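MRNA export factor (Human herpesvirus 1, PDB 4YXP) regulates viral gene expression at several levels, inhibiting host splicing and mediating nuclear export of intronless viral mRNAs, and acts as a homodimer. Local coordinates at residues E30-G33 against R34-V38; C105-R108 against Q109-F112; N152-T155 against R156-F160; G169-L173 against D174-S178; E252-A255 against S256-A260. One frame throughout, in Å; residues are numbered along the deposited sequence.

Contact 1: E30-G33 against R34-V38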
loop_
_atom_site.group_PDB
_atom_site.type_symbol
_atom_site.label_atom_id
_atom_site.label_comp_id
_atom_site.label_asym_id
_atom_site.label_seq_id
_atom_site.Cartn_x
_atom_site.Cartn_y
_atom_site.Cartn_z
ATOM N N GLU B 30 -3.264 -8.704 -24.824
ATOM C CA GLU B 30 -1.923 -8.835 -25.383
ATOM C C GLU B 30 -0.868 -8.381 -24.379
ATOM O O GLU B 30 0.148 -9.050 -24.188
ATOM C CB GLU B 30 -1.796 -8.021 -26.673
ATOM C CG GLU B 30 -2.756 -8.439 -27.775
ATOM C CD GLU B 30 -2.796 -7.442 -28.918
ATOM O OE1 GLU B 30 -1.816 -6.686 -29.085
ATOM O OE2 GLU B 30 -3.809 -7.409 -29.647
ATOM N N SER B 31 -1.111 -7.243 -23.735
ATOM C CA SER B 31 -0.142 -6.695 -22.792
ATOM C C SER B 31 -0.008 -7.592 -21.566
ATOM O O SER B 31 1.100 -7.805 -21.067
ATOM C CB SER B 31 -0.530 -5.274 -22.375
ATOM O OG SER B 31 -1.839 -5.233 -21.841
ATOM N N PHE B 32 -1.125 -8.127 -21.081
ATOM C CA PHE B 32 -1.071 -9.022 -19.932
ATOM C C PHE B 32 -0.280 -10.274 -20.294
ATOM O O PHE B 32 0.478 -10.800 -19.478
ATOM C CB PHE B 32 -2.470 -9.410 -19.453
ATOM C CG PHE B 32 -2.458 -10.363 -18.289
ATOM C CD1 PHE B 32 -2.587 -11.730 -18.490
ATOM C CD2 PHE B 32 -2.295 -9.894 -16.995
ATOM C CE1 PHE B 32 -2.565 -12.609 -17.418
ATOM C CE2 PHE B 32 -2.272 -10.769 -15.920
ATOM C CZ PHE B 32 -2.406 -12.127 -16.134
ATOM N N GLY B 33 -0.463 -10.746 -21.523
ATOM C CA GLY B 33 0.259 -11.903 -22.011
ATOM C C GLY B 33 1.761 -11.710 -21.955
ATOM O O GLY B 33 2.492 -12.600 -21.523
ATOM N N ARG B 34 2.224 -10.541 -22.386
ATOM C CA ARG B 34 3.650 -10.232 -22.364
ATOM C C ARG B 34 4.214 -10.224 -20.942
ATOM O O ARG B 34 5.331 -10.689 -20.712
ATOM C CB ARG B 34 3.917 -8.885 -23.041
ATOM C CG ARG B 34 3.934 -8.957 -24.562
ATOM C CD ARG B 34 4.354 -7.633 -25.190
ATOM N NE ARG B 34 3.297 -6.625 -25.124
ATOM C CZ ARG B 34 2.318 -6.501 -26.015
ATOM N NH1 ARG B 34 2.243 -7.323 -27.054
ATOM N NH2 ARG B 34 1.405 -5.550 -25.867
ATOM N N SER B 35 3.454 -9.700 -19.987
ATOM C CA SER B 35 3.916 -9.677 -18.598
ATOM C C SER B 35 3.881 -11.081 -17.999
ATOM O O SER B 35 4.796 -11.482 -17.275
ATOM C CB SER B 35 3.072 -8.721 -17.755
ATOM O OG SER B 35 3.383 -7.370 -18.052
ATOM N N ALA B 36 2.825 -11.825 -18.305
ATOM C CA ALA B 36 2.697 -13.193 -17.823
ATOM C C ALA B 36 3.866 -14.045 -18.318
ATOM O O ALA B 36 4.357 -14.917 -17.600
ATOM C CB ALA B 36 1.373 -13.792 -18.270
ATOM N N GLN B 37 4.312 -13.780 -19.542
ATOM C CA GLN B 37 5.399 -14.544 -20.144
ATOM C C GLN B 37 6.723 -14.296 -19.420
ATOM O O GLN B 37 7.521 -15.212 -19.247
ATOM C CB GLN B 37 5.540 -14.194 -21.627
ATOM C CG GLN B 37 6.481 -15.113 -22.393
ATOM C CD GLN B 37 5.957 -16.535 -22.487
ATOM O OE1 GLN B 37 4.798 -16.760 -22.840
ATOM N NE2 GLN B 37 6.810 -17.503 -22.166
ATOM N N VAL B 38 6.957 -13.057 -19.002
ATOM C CA VAL B 38 8.157 -12.728 -18.241
ATOM C C VAL B 38 8.164 -13.518 -16.936
ATOM O O VAL B 38 9.204 -14.022 -16.502
ATOM C CB VAL B 38 8.250 -11.210 -17.970
ATOM C CG1 VAL B 38 9.349 -10.897 -16.953
ATOM C CG2 VAL B 38 8.508 -10.460 -19.266
HETATM O O HOH W 1 2.537 -5.909 -20.068
#
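E30 and R34 show how an arginine can fold back along its own helix. The backbone bond from R34 N to E30 O is 3.1 Å long, and the guanidinium of R34, its chain bent at chi3 (-75°), lays one face over that same oxygen, with E30 O 3.8 Å above its centre. The opposite charges stay further apart: E30 OE1 is 4.6 Å from R34 NH1, too far for a salt bridge, and R34 instead pairs with D240 of the second subunit. S31 turns its hydroxyl back to I28 and R27, while its carbonyl accepts from S35 N and from a water 2.6 Å from S31 O. That water accepts in turn from S35 OG, which ties the serine side chain to the turn before. A36 CB approaches the F32 ring obliquely, 4.2 Å from F32 CE1, and F32 O takes A36 N at 2.8 Å. G33 contributes its carbonyl, with G33 O 2.9 Å from Q37 N. The two segments form the end of helix 25-38, which lies against the second subunit: S35 OG is hydrogen-bonded to R243 of that subunit, and F32 and V38 pack on V259 and S256 of its helix 249-259.

Contact 2: C105-R108 against Q109-F112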
loop_
_atom_site.group_PDB
_atom_site.type_symbol
_atom_site.label_atom_id
_atom_site.label_comp_id
_atom_site.label_asym_id
_atom_site.label_seq_id
_atom_site.Cartn_x
_atom_site.Cartn_y
_atom_site.Cartn_z
ATOM N N CYS B 105 7.861 -6.626 -5.143
ATOM C CA CYS B 105 6.492 -6.600 -5.650
ATOM C C CYS B 105 5.541 -7.356 -4.728
ATOM O O CYS B 105 4.424 -6.905 -4.476
ATOM C CB CYS B 105 6.426 -7.192 -7.057
ATOM S SG CYS B 105 7.243 -6.195 -8.316
ATOM N N VAL B 106 5.979 -8.508 -4.233
ATOM C CA VAL B 106 5.157 -9.309 -3.335
ATOM C C VAL B 106 4.791 -8.500 -2.094
ATOM O O VAL B 106 3.628 -8.435 -1.706
ATOM C CB VAL B 106 5.871 -10.614 -2.936
ATOM C CG1 VAL B 106 5.079 -11.369 -1.865
ATOM C CG2 VAL B 106 6.075 -11.499 -4.154
ATOM N N LEU B 107 5.792 -7.884 -1.482
ATOM C CA LEU B 107 5.603 -7.182 -0.220
ATOM C C LEU B 107 4.734 -5.937 -0.380
ATOM O O LEU B 107 4.050 -5.519 0.562
ATOM C CB LEU B 107 6.964 -6.808 0.377
ATOM C CG LEU B 107 7.519 -7.794 1.412
ATOM C CD1 LEU B 107 7.431 -9.234 0.929
ATOM C CD2 LEU B 107 8.960 -7.441 1.758
ATOM N N ARG B 108 4.747 -5.352 -1.573
ATOM C CA ARG B 108 3.957 -4.152 -1.829
ATOM C C ARG B 108 2.485 -4.469 -2.111
ATOM O O ARG B 108 1.649 -3.556 -2.143
ATOM C CB ARG B 108 4.579 -3.358 -2.988
ATOM C CG ARG B 108 5.831 -2.607 -2.543
ATOM C CD ARG B 108 6.598 -1.902 -3.650
ATOM N NE ARG B 108 7.840 -1.352 -3.111
ATOM C CZ ARG B 108 7.953 -0.180 -2.491
ATOM N NH1 ARG B 108 6.902 0.617 -2.351
ATOM N NH2 ARG B 108 9.132 0.207 -2.021
ATOM N N GLN B 109 2.154 -5.748 -2.288
ATOM C CA GLN B 109 0.761 -6.140 -2.528
ATOM C C GLN B 109 0.212 -7.122 -1.484
ATOM O O GLN B 109 -0.905 -7.619 -1.630
ATOM C CB GLN B 109 0.611 -6.741 -3.934
ATOM C CG GLN B 109 1.412 -8.012 -4.198
ATOM C CD GLN B 109 0.740 -9.267 -3.669
ATOM O OE1 GLN B 109 -0.297 -9.693 -4.178
ATOM N NE2 GLN B 109 1.336 -9.871 -2.647
ATOM N N GLU B 110 0.981 -7.391 -0.432
ATOM C CA GLU B 110 0.535 -8.305 0.626
ATOM C C GLU B 110 -0.608 -7.724 1.453
ATOM O O GLU B 110 -0.717 -6.504 1.592
ATOM C CB GLU B 110 1.703 -8.655 1.561
ATOM C CG GLU B 110 2.642 -9.699 1.011
ATOM C CD GLU B 110 3.724 -10.101 1.999
ATOM O OE1 GLU B 110 4.243 -9.216 2.718
ATOM O OE2 GLU B 110 4.052 -11.305 2.052
ATOM N N ASN B 111 -1.454 -8.593 2.008
ATOM C CA ASN B 111 -2.531 -8.138 2.892
ATOM C C ASN B 111 -1.943 -7.838 4.271
ATOM O O ASN B 111 -0.749 -8.040 4.491
ATOM C CB ASN B 111 -3.672 -9.168 2.967
ATOM C CG ASN B 111 -3.283 -10.464 3.674
ATOM O OD1 ASN B 111 -2.394 -10.500 4.518
ATOM N ND2 ASN B 111 -3.981 -11.540 3.331
ATOM N N PHE B 112 -2.764 -7.343 5.194
ATOM C CA PHE B 112 -2.229 -6.793 6.438
ATOM C C PHE B 112 -1.481 -7.831 7.277
ATOM O O PHE B 112 -0.388 -7.555 7.768
ATOM C CB PHE B 112 -3.341 -6.164 7.277
ATOM C CG PHE B 112 -2.852 -5.569 8.567
ATOM C CD1 PHE B 112 -1.912 -4.548 8.559
ATOM C CD2 PHE B 112 -3.320 -6.032 9.784
ATOM C CE1 PHE B 112 -1.454 -3.996 9.744
ATOM C CE2 PHE B 112 -2.864 -5.484 10.975
ATOM C CZ PHE B 112 -1.931 -4.467 10.955
HETATM O O HOH W 2 4.406 -6.184 3.100
#
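Q109 curls back onto V106 because its CG stands between the backbone N and the carbonyl carbon (chi1 62°) and the chain bends again at chi2. This double turn brings the amide back to the last turn of helix 93-109, where Q109 NE2 donates to V106 O at 2.9 Å. The bond is almost straight, 168° at the hydrogen, and it lies in both the amide plane of Q109 and the carbonyl plane of V106, on a lone pair. The main chain of the same residue uses the same acceptor differently: Q109 N approaches V106 O at 3.1 Å from above the carbonyl plane, 61° out of it. One oxygen is thus gripped by two donors of a single residue. The bend also presses Q109 CG to within 3.2 Å of C105 O.

Here the chain leaves one helix and prepares the next, the main-chain bond reaching back three residues and N111 serving as N-cap of helix 112-132 through its OD1 and E114 N. Between the two, E110 takes the other course. Its chain runs extended alongside L107, pointing the same way, with E110 OE1 3.7 Å from L107 CD1, while E110 CG lies 3.2 Å from V106 O. One water donates to two acceptors, 2.6 Å from L107 O and 3.1 Å from E110 OE1; the carboxylate also bonds S118. The guanidinium of R108 forms salt bridges with D104 and D151, and its NH1 reaches the carbonyl of T155 of the second subunit.

Contact 3: N152-T155 against R156-F160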
loop_
_atom_site.group_PDB
_atom_site.type_symbol
_atom_site.label_atom_id
_atom_site.label_comp_id
_atom_site.label_asym_id
_atom_site.label_seq_id
_atom_site.Cartn_x
_atom_site.Cartn_y
_atom_site.Cartn_z
ATOM N N ASN B 152 3.899 -0.519 2.684
ATOM C CA ASN B 152 2.643 -1.250 2.772
ATOM C C ASN B 152 1.967 -1.052 4.132
ATOM O O ASN B 152 0.777 -0.736 4.200
ATOM C CB ASN B 152 2.877 -2.743 2.513
ATOM C CG ASN B 152 1.608 -3.466 2.092
ATOM O OD1 ASN B 152 0.626 -2.839 1.685
ATOM N ND2 ASN B 152 1.625 -4.784 2.176
ATOM N N LEU B 153 2.721 -1.234 5.213
ATOM C CA LEU B 153 2.162 -1.071 6.555
ATOM C C LEU B 153 1.717 0.370 6.798
ATOM O O LEU B 153 0.690 0.613 7.437
ATOM C CB LEU B 153 3.174 -1.486 7.628
ATOM C CG LEU B 153 3.397 -2.991 7.826
ATOM C CD1 LEU B 153 4.547 -3.239 8.798
ATOM C CD2 LEU B 153 2.135 -3.679 8.321
ATOM N N ALA B 154 2.491 1.323 6.294
ATOM C CA ALA B 154 2.150 2.732 6.449
ATOM C C ALA B 154 0.843 3.064 5.725
ATOM O O ALA B 154 0.003 3.796 6.247
ATOM C CB ALA B 154 3.277 3.608 5.931
ATOM N N THR B 155 0.681 2.528 4.519
ATOM C CA THR B 155 -0.528 2.763 3.739
ATOM C C THR B 155 -1.748 2.240 4.499
ATOM O O THR B 155 -2.786 2.892 4.557
ATOM C CB THR B 155 -0.435 2.092 2.344
ATOM O OG1 THR B 155 0.568 2.750 1.561
ATOM C CG2 THR B 155 -1.771 2.157 1.597
ATOM N N ARG B 156 -1.612 1.068 5.104
ATOM C CA ARG B 156 -2.753 0.423 5.742
ATOM C C ARG B 156 -3.076 1.014 7.118
ATOM O O ARG B 156 -4.245 1.086 7.499
ATOM C CB ARG B 156 -2.494 -1.086 5.840
ATOM C CG ARG B 156 -2.560 -1.773 4.473
ATOM C CD ARG B 156 -1.929 -3.168 4.443
ATOM N NE ARG B 156 -1.858 -3.661 3.064
ATOM C CZ ARG B 156 -2.817 -4.356 2.452
ATOM N NH1 ARG B 156 -3.936 -4.680 3.095
ATOM N NH2 ARG B 156 -2.653 -4.742 1.189
ATOM N N LEU B 157 -2.058 1.471 7.845
ATOM C CA LEU B 157 -2.254 1.902 9.233
ATOM C C LEU B 157 -2.321 3.419 9.447
ATOM O O LEU B 157 -2.589 3.867 10.559
ATOM C CB LEU B 157 -1.131 1.337 10.112
ATOM C CG LEU B 157 -1.118 -0.176 10.342
ATOM C CD1 LEU B 157 0.150 -0.582 11.075
ATOM C CD2 LEU B 157 -2.346 -0.636 11.113
ATOM N N ARG B 158 -2.092 4.210 8.402
ATOM C CA ARG B 158 -1.942 5.657 8.580
ATOM C C ARG B 158 -3.138 6.309 9.297
ATOM O O ARG B 158 -2.940 7.085 10.235
ATOM C CB ARG B 158 -1.696 6.345 7.229
ATOM C CG ARG B 158 -1.453 7.849 7.332
ATOM C CD ARG B 158 -1.133 8.467 5.978
ATOM N NE ARG B 158 0.020 7.839 5.338
ATOM C CZ ARG B 158 1.285 8.203 5.527
ATOM N NH1 ARG B 158 1.584 9.203 6.349
ATOM N NH2 ARG B 158 2.259 7.564 4.892
ATOM N N PRO B 159 -4.380 6.004 8.872
ATOM C CA PRO B 159 -5.513 6.646 9.560
ATOM C C PRO B 159 -5.665 6.221 11.021
ATOM O O PRO B 159 -6.039 7.039 11.861
ATOM C CB PRO B 159 -6.726 6.193 8.738
ATOM C CG PRO B 159 -6.165 5.827 7.409
ATOM C CD PRO B 159 -4.836 5.212 7.718
ATOM N N PHE B 160 -5.389 4.955 11.315
ATOM C CA PHE B 160 -5.424 4.468 12.690
ATOM C C PHE B 160 -4.373 5.167 13.543
ATOM O O PHE B 160 -4.651 5.601 14.666
ATOM C CB PHE B 160 -5.198 2.954 12.731
ATOM C CG PHE B 160 -5.022 2.407 14.118
ATOM C CD1 PHE B 160 -6.094 2.341 14.993
ATOM C CD2 PHE B 160 -3.784 1.953 14.548
ATOM C CE1 PHE B 160 -5.936 1.835 16.272
ATOM C CE2 PHE B 160 -3.619 1.446 15.825
ATOM C CZ PHE B 160 -4.694 1.388 16.688
#
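N152 and R156 are joined twice over one helical turn, once by the main chain and once by side chains. R156 NE donates to N152 OD1 at 3.0 Å in a nearly straight bond (172°). The oxygen sits at the guanidinium edge, in its plane, yet the donor stands above the amide carbonyl plane rather than on a lone pair; the two flat groups are turned 84° apart. An extended arginine chain from CG to NE, running back along the helix past N152 O, makes this possible.

Further along, the ladder weakens where helix 146-167 kinks, as expected at a proline that has no N-H to give. L157 N still reaches L153 O at 2.9 Å, but the bond from R158 N to A154 O (3.0 Å) is weak, and P159 CD lies 4.4 Å from T155 O. That carbonyl receives R108 NH1 of the second subunit instead, and T155 OG1 bonds its counterpart T155 of the second subunit.

In the next shell, E110 O accepts from N152 ND2, which probably helps fix the amide's rotation. R158 is held by a salt bridge to D174, while L153 and L157 are packed by F112 and F193.

Contact 4: G169-L173 against D174-S178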
loop_
_atom_site.group_PDB
_atom_site.type_symbol
_atom_site.label_atom_id
_atom_site.label_comp_id
_atom_site.label_asym_id
_atom_site.label_seq_id
_atom_site.Cartn_x
_atom_site.Cartn_y
_atom_site.Cartn_z
ATOM N N GLY B 169 0.981 10.538 22.982
ATOM C CA GLY B 169 1.846 11.697 23.088
ATOM C C GLY B 169 3.122 11.540 22.287
ATOM O O GLY B 169 4.172 12.061 22.665
ATOM N N LEU B 170 3.030 10.819 21.173
ATOM C CA LEU B 170 4.189 10.570 20.325
ATOM C C LEU B 170 4.145 11.388 19.047
ATOM O O LEU B 170 3.141 12.027 18.731
ATOM C CB LEU B 170 4.282 9.084 19.978
ATOM C CG LEU B 170 4.449 8.136 21.166
ATOM C CD1 LEU B 170 4.580 6.705 20.672
ATOM C CD2 LEU B 170 5.652 8.526 22.020
ATOM N N CYS B 171 5.253 11.361 18.318
ATOM C CA CYS B 171 5.342 12.024 17.028
ATOM C C CYS B 171 4.376 11.374 16.052
ATOM O O CYS B 171 3.999 10.215 16.223
ATOM C CB CYS B 171 6.771 11.951 16.486
ATOM S SG CYS B 171 8.028 12.557 17.634
ATOM N N GLY B 172 3.972 12.124 15.034
ATOM C CA GLY B 172 3.145 11.576 13.977
ATOM C C GLY B 172 3.923 10.591 13.125
ATOM O O GLY B 172 5.155 10.569 13.157
ATOM N N LEU B 173 3.202 9.773 12.366
ATOM C CA LEU B 173 3.825 8.756 11.528
ATOM C C LEU B 173 4.862 9.357 10.584
ATOM O O LEU B 173 5.978 8.845 10.468
ATOM C CB LEU B 173 2.758 8.014 10.724
ATOM C CG LEU B 173 3.260 6.967 9.727
ATOM C CD1 LEU B 173 4.067 5.886 10.429
ATOM C CD2 LEU B 173 2.089 6.358 8.974
ATOM N N ASP B 174 4.492 10.441 9.911
ATOM C CA ASP B 174 5.380 11.072 8.941
ATOM C C ASP B 174 6.641 11.608 9.615
ATOM O O ASP B 174 7.745 11.484 9.078
ATOM C CB ASP B 174 4.650 12.198 8.204
ATOM C CG ASP B 174 3.523 11.683 7.328
ATOM O OD1 ASP B 174 3.612 10.529 6.858
ATOM O OD2 ASP B 174 2.549 12.433 7.108
ATOM N N GLU B 175 6.473 12.195 10.796
ATOM C CA GLU B 175 7.597 12.736 11.556
ATOM C C GLU B 175 8.527 11.621 12.035
ATOM O O GLU B 175 9.751 11.758 11.984
ATOM C CB GLU B 175 7.094 13.544 12.752
ATOM C CG GLU B 175 6.135 14.672 12.388
ATOM C CD GLU B 175 5.279 15.111 13.561
ATOM O OE1 GLU B 175 5.798 15.140 14.698
ATOM O OE2 GLU B 175 4.086 15.418 13.345
ATOM N N LEU B 176 7.945 10.521 12.504
ATOM C CA LEU B 176 8.732 9.375 12.962
ATOM C C LEU B 176 9.645 8.863 11.853
ATOM O O LEU B 176 10.831 8.613 12.077
ATOM C CB LEU B 176 7.819 8.239 13.439
ATOM C CG LEU B 176 7.078 8.417 14.768
ATOM C CD1 LEU B 176 6.091 7.279 14.965
ATOM C CD2 LEU B 176 8.049 8.483 15.941
ATOM N N CYS B 177 9.080 8.711 10.657
ATOM C CA CYS B 177 9.802 8.138 9.525
ATOM C C CYS B 177 10.738 9.149 8.865
ATOM O O CYS B 177 11.586 8.778 8.049
ATOM C CB CYS B 177 8.811 7.597 8.492
ATOM S SG CYS B 177 7.815 6.226 9.102
ATOM N N SER B 178 10.578 10.419 9.215
ATOM C CA SER B 178 11.458 11.468 8.721
ATOM C C SER B 178 12.642 11.673 9.668
ATOM O O SER B 178 13.787 11.800 9.231
ATOM C CB SER B 178 10.684 12.778 8.553
ATOM O OG SER B 178 11.555 13.833 8.197
#
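C171 and L176 meet through carbon atoms, with L176 CD2 3.7 Å from C171 CB. The leucine reaches it because its CG lies opposite the carbonyl carbon (chi1 -72°), which swings the branch back toward the N-cap and the loop before it and sets L176 CG 3.3 Å from G172 O. Its other methyl, CD1, stands 3.8 Å from C171 O, a buried carbonyl with no polar partner in the model.

L173 is turned the other way: with CG opposite its backbone N (chi1 176°), it directs CD1 along the helix to C177 SG, 4.0 Å away. The chain of E175 runs back toward the helix start, extended beyond CG, and its carboxylate hovers by the first residues: E175 OE1 is 3.5 Å from G172 N. The main chain is closed by L176 N to G172 O, 2.9 Å, and by C177 N to L173 O, 3.1 Å.

The arrangement is a short helix-to-helix junction: helix 146-167 ends in a Schellman motif at G169, with positive phi, and G172 is the N-cap of helix 173-179. The junction itself, residues 169-178, lies within the CHC2-type zinc finger.

Contact 5: E252-A255 against S256-A260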
loop_
_atom_site.group_PDB
_atom_site.type_symbol
_atom_site.label_atom_id
_atom_site.label_comp_id
_atom_site.label_asym_id
_atom_site.label_seq_id
_atom_site.Cartn_x
_atom_site.Cartn_y
_atom_site.Cartn_z
ATOM N N GLU B 252 -12.854 3.282 16.031
ATOM C CA GLU B 252 -13.119 1.884 16.361
ATOM C C GLU B 252 -13.476 1.094 15.101
ATOM O O GLU B 252 -13.104 -0.070 14.954
ATOM C CB GLU B 252 -14.246 1.786 17.394
ATOM C CG GLU B 252 -14.501 0.384 17.925
ATOM C CD GLU B 252 -15.593 0.351 18.981
ATOM O OE1 GLU B 252 -16.592 1.085 18.833
ATOM O OE2 GLU B 252 -15.452 -0.404 19.966
ATOM N N LEU B 253 -14.189 1.743 14.185
ATOM C CA LEU B 253 -14.574 1.124 12.921
ATOM C C LEU B 253 -13.347 0.873 12.040
ATOM O O LEU B 253 -13.213 -0.183 11.414
ATOM C CB LEU B 253 -15.583 2.019 12.190
ATOM C CG LEU B 253 -16.449 1.421 11.078
ATOM C CD1 LEU B 253 -17.217 0.203 11.556
ATOM C CD2 LEU B 253 -17.424 2.476 10.566
ATOM N N THR B 254 -12.450 1.853 12.004
ATOM C CA THR B 254 -11.225 1.758 11.222
ATOM C C THR B 254 -10.359 0.606 11.735
ATOM O O THR B 254 -9.888 -0.228 10.961
ATOM C CB THR B 254 -10.434 3.088 11.279
ATOM O OG1 THR B 254 -11.184 4.118 10.621
ATOM C CG2 THR B 254 -9.069 2.960 10.619
ATOM N N ALA B 255 -10.156 0.565 13.045
ATOM C CA ALA B 255 -9.330 -0.472 13.651
ATOM C C ALA B 255 -9.913 -1.855 13.385
ATOM O O ALA B 255 -9.182 -2.801 13.092
ATOM C CB ALA B 255 -9.193 -0.235 15.144
ATOM N N SER B 256 -11.231 -1.968 13.476
ATOM C CA SER B 256 -11.893 -3.259 13.335
ATOM C C SER B 256 -11.815 -3.776 11.902
ATOM O O SER B 256 -11.646 -4.975 11.680
ATOM C CB SER B 256 -13.355 -3.164 13.776
ATOM O OG SER B 256 -13.453 -2.896 15.164
ATOM N N HIS B 257 -11.926 -2.875 10.930
ATOM C CA HIS B 257 -11.964 -3.280 9.529
ATOM C C HIS B 257 -10.573 -3.669 9.029
ATOM O O HIS B 257 -10.441 -4.464 8.100
ATOM C CB HIS B 257 -12.545 -2.164 8.660
ATOM C CG HIS B 257 -13.148 -2.642 7.378
ATOM N ND1 HIS B 257 -13.259 -3.984 7.056
ATOM C CD2 HIS B 257 -13.687 -1.970 6.336
ATOM C CE1 HIS B 257 -13.829 -4.106 5.877
ATOM N NE2 HIS B 257 -14.104 -2.897 5.412
ATOM N N ILE B 258 -9.538 -3.105 9.644
ATOM C CA ILE B 258 -8.167 -3.523 9.367
ATOM C C ILE B 258 -7.978 -4.960 9.852
ATOM O O ILE B 258 -7.401 -5.793 9.152
ATOM C CB ILE B 258 -7.149 -2.565 10.024
ATOM C CG1 ILE B 258 -7.197 -1.197 9.335
ATOM C CG2 ILE B 258 -5.727 -3.140 9.962
ATOM C CD1 ILE B 258 -6.415 -0.112 10.046
ATOM N N VAL B 259 -8.471 -5.243 11.053
ATOM C CA VAL B 259 -8.389 -6.578 11.635
ATOM C C VAL B 259 -9.310 -7.555 10.898
ATOM O O VAL B 259 -8.964 -8.722 10.722
ATOM C CB VAL B 259 -8.725 -6.536 13.147
ATOM C CG1 VAL B 259 -8.748 -7.944 13.750
ATOM C CG2 VAL B 259 -7.720 -5.665 13.889
ATOM N N ALA B 260 -10.481 -7.079 10.474
ATOM C CA ALA B 260 -11.456 -7.921 9.774
ATOM C C ALA B 260 -11.793 -7.333 8.403
ATOM O O ALA B 260 -12.766 -6.588 8.270
ATOM C CB ALA B 260 -12.717 -8.070 10.607
#
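E252 to A255 accept helical bonds from S256 to V259 in turn, the first from S256 N to E252 O being 3.0 Å long. They make up most of helix 249-259, which carries the zinc ligand C251 in its first turn and thus closes the CHC2-type zinc finger.

The E252 carbonyl has a second donor. S256 OG, placed opposite its own carbonyl carbon and beside its backbone N (chi1 -66°), drops back onto the preceding turn and gives its proton to E252 O at 2.9 Å. Amide and hydroxyl reach this oxygen from opposite faces of its plane, so the hydroxyl is satisfied by the helix's own backbone. R243 adds a weak hydrogen bond to the same OG.

T254 and I258 lie side by side and point the same way, with T254 CG2 4.1 Å from I258 CD1, while I258 CG1 rests 3.3 Å from T254 O. V259 CG2 likewise lies 3.3 Å from A255 O. A255, I258 and V259 pack on L239 of helix 230-241, whereas L253 and H257 meet M39 of the second subunit.

At the end of the helix, A260 leaves helical backbone angles, though A260 N still reaches S256 O at 2.7 Å. H257 holds the departing chain from the side: with its CG opposite the backbone N (chi1 -156°), its ring brings ND1 to 2.9 Å from A260 O, the acceptor close to the ring plane and the bond 158° at the hydrogen.

Contacts 2 to 5 belong to the compact part of this C-terminal folded domain, whereas contact 1 lies apart on helix 25-38, near the start of the chain, its centre 36 Å from that of contact 5. In the intertwined dimer, however, contact 1 packs on the contact 5 residues of the second subunit. Contact 3 touches contact 2, contact 4 through the salt bridge from R158 NH1 to D174 OD1 (2.5 Å), and contact 5, where L157 CD2 is 4.2 Å from I258 CD1; contacts 2 and 5 also meet, F112 CD2 being 3.8 Å from I258 CG2. The zinc ion, bound by C163, H242, C246 and C251, is about 7 Å from the E252 side chain and about 10 Å from that of P159.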